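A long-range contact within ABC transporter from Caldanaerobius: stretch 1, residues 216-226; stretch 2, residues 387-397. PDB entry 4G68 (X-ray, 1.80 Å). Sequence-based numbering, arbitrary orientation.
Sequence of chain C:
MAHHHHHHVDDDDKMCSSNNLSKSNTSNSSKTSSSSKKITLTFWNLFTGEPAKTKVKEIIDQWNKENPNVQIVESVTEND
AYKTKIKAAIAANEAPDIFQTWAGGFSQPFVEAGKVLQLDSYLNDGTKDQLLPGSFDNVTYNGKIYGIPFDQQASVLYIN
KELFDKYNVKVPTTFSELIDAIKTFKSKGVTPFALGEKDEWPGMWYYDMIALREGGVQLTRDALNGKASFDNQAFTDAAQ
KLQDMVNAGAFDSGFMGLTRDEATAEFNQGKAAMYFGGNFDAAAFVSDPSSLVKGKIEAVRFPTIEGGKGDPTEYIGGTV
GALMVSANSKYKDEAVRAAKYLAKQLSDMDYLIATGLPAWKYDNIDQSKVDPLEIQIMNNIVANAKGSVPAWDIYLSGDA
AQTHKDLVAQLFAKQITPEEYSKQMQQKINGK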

# COMPACT_ATOMS: atom_id res chain seq x y z
N GLY C 216 11.30 3.79 15.70
CA GLY C 216 12.23 3.48 14.61
C GLY C 216 12.02 2.14 13.92
O GLY C 216 11.25 1.33 14.39
N VAL C 217 12.76 1.90 12.80
CA VAL C 217 12.55 0.73 11.95
C VAL C 217 12.90 -0.61 12.61
O VAL C 217 12.25 -1.65 12.29
N GLN C 218 13.99 -0.59 13.38
CA GLN C 218 14.51 -1.81 13.94
C GLN C 218 13.49 -2.38 14.93
O GLN C 218 13.26 -3.59 14.98
N LEU C 219 12.86 -1.52 15.72
CA LEU C 219 11.98 -2.00 16.78
C LEU C 219 10.66 -2.57 16.23
O LEU C 219 10.12 -3.52 16.80
N THR C 220 10.09 -1.93 15.17
CA THR C 220 8.98 -2.48 14.43
C THR C 220 9.35 -3.88 13.88
O THR C 220 8.64 -4.88 14.14
N ARG C 221 10.48 -3.95 13.17
CA ARG C 221 10.90 -5.20 12.53
C ARG C 221 10.96 -6.31 13.60
O ARG C 221 10.39 -7.37 13.40
N ASP C 222 11.57 -5.99 14.74
CA ASP C 222 11.79 -6.91 15.86
C ASP C 222 10.51 -7.36 16.54
O ASP C 222 10.41 -8.51 16.97
N ALA C 223 9.53 -6.46 16.68
CA ALA C 223 8.26 -6.83 17.25
C ALA C 223 7.55 -7.75 16.28
O ALA C 223 6.93 -8.74 16.70
N LEU C 224 7.66 -7.45 14.98
CA LEU C 224 6.92 -8.21 13.97
C LEU C 224 7.53 -9.61 13.77
O LEU C 224 6.82 -10.54 13.37
N ASN C 225 8.83 -9.71 14.03
CA ASN C 225 9.61 -10.95 13.92
C ASN C 225 9.62 -11.78 15.24
O ASN C 225 10.28 -12.83 15.32
N GLY C 226 8.90 -11.31 16.26
CA GLY C 226 8.97 -11.91 17.60
C GLY C 226 10.26 -11.78 18.41
O GLY C 226 10.42 -12.51 19.42
N GLY C 387 15.42 4.11 6.02
CA GLY C 387 14.89 2.79 5.78
C GLY C 387 13.36 2.75 5.59
O GLY C 387 12.69 3.77 5.47
N SER C 388 12.79 1.54 5.57
CA SER C 388 11.39 1.43 5.31
C SER C 388 11.01 0.02 5.68
O SER C 388 11.88 -0.84 5.77
N VAL C 389 9.71 -0.18 5.89
CA VAL C 389 9.16 -1.48 6.30
C VAL C 389 7.72 -1.56 5.79
O VAL C 389 7.01 -0.55 5.80
N PRO C 390 7.29 -2.73 5.26
CA PRO C 390 5.89 -2.77 4.72
C PRO C 390 4.83 -2.60 5.80
O PRO C 390 5.10 -2.80 6.99
N ALA C 391 3.62 -2.28 5.38
CA ALA C 391 2.46 -2.18 6.30
C ALA C 391 2.31 -3.51 7.02
O ALA C 391 2.59 -4.61 6.44
N TRP C 392 1.85 -3.45 8.27
CA TRP C 392 1.93 -4.69 9.13
C TRP C 392 1.02 -5.82 8.69
O TRP C 392 1.28 -7.01 8.94
N ASP C 393 -0.09 -5.49 8.04
CA ASP C 393 -0.99 -6.48 7.50
C ASP C 393 -0.43 -7.22 6.25
O ASP C 393 -0.92 -8.33 5.95
N ILE C 394 0.51 -6.58 5.54
CA ILE C 394 1.31 -7.25 4.47
C ILE C 394 2.51 -7.96 5.06
O ILE C 394 3.03 -8.88 4.40
N TYR C 395 3.03 -7.49 6.21
CA TYR C 395 4.29 -8.06 6.80
C TYR C 395 3.93 -9.30 7.67
O TYR C 395 4.56 -10.36 7.58
N LEU C 396 2.93 -9.15 8.53
CA LEU C 396 2.37 -10.27 9.25
C LEU C 396 1.46 -11.00 8.29
O LEU C 396 1.14 -10.46 7.23
N SER C 397 1.05 -12.22 8.64
CA SER C 397 0.05 -12.92 7.81
C SER C 397 -1.03 -13.51 8.69
O SER C 397 -0.87 -13.54 9.92

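The contact between residues 216-226 and 387-397 is a mainly apolar one, in which one side of a helix packs on a short strand and the helical turn that follows it, with a few polar contacts and one bridging water. It illustrates a general principle: a helix meets a distant segment through residues spaced three or four apart, because these fall on the same side of its axis. Here Val 217, Thr 220 and Leu 224 point their CA-to-CB bonds toward the second stretch, whereas Asp 222 points away and instead accepts a hydrogen bond within its own helix, from Gln 218 NE2 to Asp 222 OD1 at 3.0 Å.

Leu 224 is the centrepiece, with the largest area covered by the other stretch. In its m, t rotamer it lies among three partners. Its CD2 sits over one face of the Trp 392 ring, 3.9 Å from the centroid of the six-membered ring in a CH-pi contact, and also lies 3.6 Å from CD2 of Leu 396, itself m, t. Meanwhile CB of Leu 224 approaches CD2 of Tyr 395 at 3.6 Å. Tyr 395 takes chi1 t and points toward the helix; Trp 392 (chi1 m) and Leu 396 start sideways, but the ends of their side chains come nearer.

At the other end of the helix the partner is the strand. Val 217 and Val 389, both with chi1 p, point toward each other's stretch, and CG2 of Val 217 lies 4.1 Å from CB of Val 389. Thr 220, chi1 m, bridges the two halves of the contact: its CG2 lies 4.0 Å from CG1 of Val 389 and 3.5 Å from NE1 of Trp 392. The indole nitrogen of the buried Trp 392 finds its partner in a water, which accepts from Trp 392 NE1 at 2.9 Å and donates to Thr 220 OG1 at 2.9 Å, linking the stretches where the side chains do not bond directly.

Two further polar side chains take part, and in both the end comes nearer to the second stretch than the CA-to-CB direction suggests. The CA-to-CB bond of Arg 221 points sideways, but with chi1 m and the next two angles t its end comes nearer, bringing NH2 to 2.7 Å from the backbone O of Ser 388. CB of Val 389 lies over one face of its guanidinium, so the same side chain meets both polar and apolar surface. Asn 225, chi1 m, also starts sideways; its ND2 donates a weak hydrogen bond to OH of Tyr 395 at 3.2 Å, a modest link between the tip of the tyrosine and the region just after the helix.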

# COMPACT_ATOMS: atom_id res chain seq x y z
CB VAL C 217 13.17 0.85 10.52
CG1 VAL C 217 14.68 0.92 10.51
CG2 VAL C 217 12.61 -0.23 9.60
CB GLN C 218 15.88 -1.62 14.60
CG GLN C 218 16.57 -2.95 14.90
CD GLN C 218 16.61 -3.83 13.64
OE1 GLN C 218 17.07 -3.40 12.58
NE2 GLN C 218 16.07 -5.05 13.75
CB LEU C 219 11.70 -0.90 17.82
CG LEU C 219 10.63 -1.18 18.92
CD1 LEU C 219 11.03 -2.34 19.84
CD2 LEU C 219 10.32 0.08 19.72
CB THR C 220 8.60 -1.53 13.27
OG1 THR C 220 7.87 -0.41 13.81
CG2 THR C 220 7.76 -2.25 12.23
CB ARG C 221 12.21 -5.02 11.79
CG ARG C 221 12.08 -4.25 10.47
CD ARG C 221 13.37 -4.44 9.63
NE ARG C 221 13.82 -3.40 8.65
CZ ARG C 221 13.38 -3.28 7.39
NH1 ARG C 221 12.39 -4.04 6.88
NH2 ARG C 221 13.92 -2.31 6.65
CB ASP C 222 12.74 -6.28 16.89
CG ASP C 222 14.17 -6.28 16.44
OD1 ASP C 222 14.43 -6.98 15.42
OD2 ASP C 222 15.03 -5.63 17.08
CB ALA C 223 7.42 -5.60 17.55
CB LEU C 224 6.80 -7.45 12.65
CG LEU C 224 6.05 -6.11 12.65
CD1 LEU C 224 6.24 -5.41 11.33
CD2 LEU C 224 4.57 -6.28 12.93
CB ASN C 225 11.05 -10.61 13.54
CG ASN C 225 11.24 -10.44 12.07
OD1 ASN C 225 10.74 -11.23 11.31
ND2 ASN C 225 12.05 -9.45 11.67
CB SER C 388 11.07 1.68 3.83
OG SER C 388 11.47 0.56 3.02
CB VAL C 389 9.23 -1.65 7.84
CG1 VAL C 389 8.22 -0.74 8.56
CG2 VAL C 389 9.10 -3.14 8.22
CB PRO C 390 5.80 -4.18 4.09
CG PRO C 390 7.24 -4.58 3.80
CD PRO C 390 8.04 -3.97 4.95
CB ALA C 391 1.23 -1.92 5.50
CB TRP C 392 1.66 -4.27 10.57
CG TRP C 392 2.71 -3.34 11.19
CD1 TRP C 392 3.62 -2.49 10.55
CD2 TRP C 392 2.90 -3.10 12.62
NE1 TRP C 392 4.39 -1.80 11.47
CE2 TRP C 392 3.99 -2.11 12.74
CE3 TRP C 392 2.31 -3.63 13.79
CZ2 TRP C 392 4.45 -1.68 13.98
CZ3 TRP C 392 2.75 -3.15 15.00
CH2 TRP C 392 3.80 -2.20 15.10
CB ASP C 393 -2.43 -5.97 7.23
CG ASP C 393 -2.54 -4.94 6.04
OD1 ASP C 393 -1.48 -4.43 5.60
OD2 ASP C 393 -3.73 -4.58 5.61
CB ILE C 394 1.93 -6.26 3.48
CG1 ILE C 394 0.88 -5.60 2.61
CG2 ILE C 394 3.03 -6.93 2.60
CD1 ILE C 394 1.48 -4.52 1.72
CB TYR C 395 5.13 -7.01 7.60
CG TYR C 395 6.55 -7.42 8.00
CD1 TYR C 395 7.66 -6.99 7.23
CD2 TYR C 395 6.80 -8.24 9.11
CE1 TYR C 395 8.97 -7.36 7.57
CE2 TYR C 395 8.10 -8.63 9.46
CZ TYR C 395 9.19 -8.16 8.70
OH TYR C 395 10.49 -8.53 9.05
CB LEU C 396 1.56 -9.73 10.43
CG LEU C 396 2.34 -8.83 11.39
CD1 LEU C 396 1.42 -8.09 12.36
CD2 LEU C 396 3.38 -9.64 12.21
CB SER C 397 0.67 -14.03 6.95
OG SER C 397 1.59 -14.80 7.72
O HOH W 1 6.00 0.59 11.81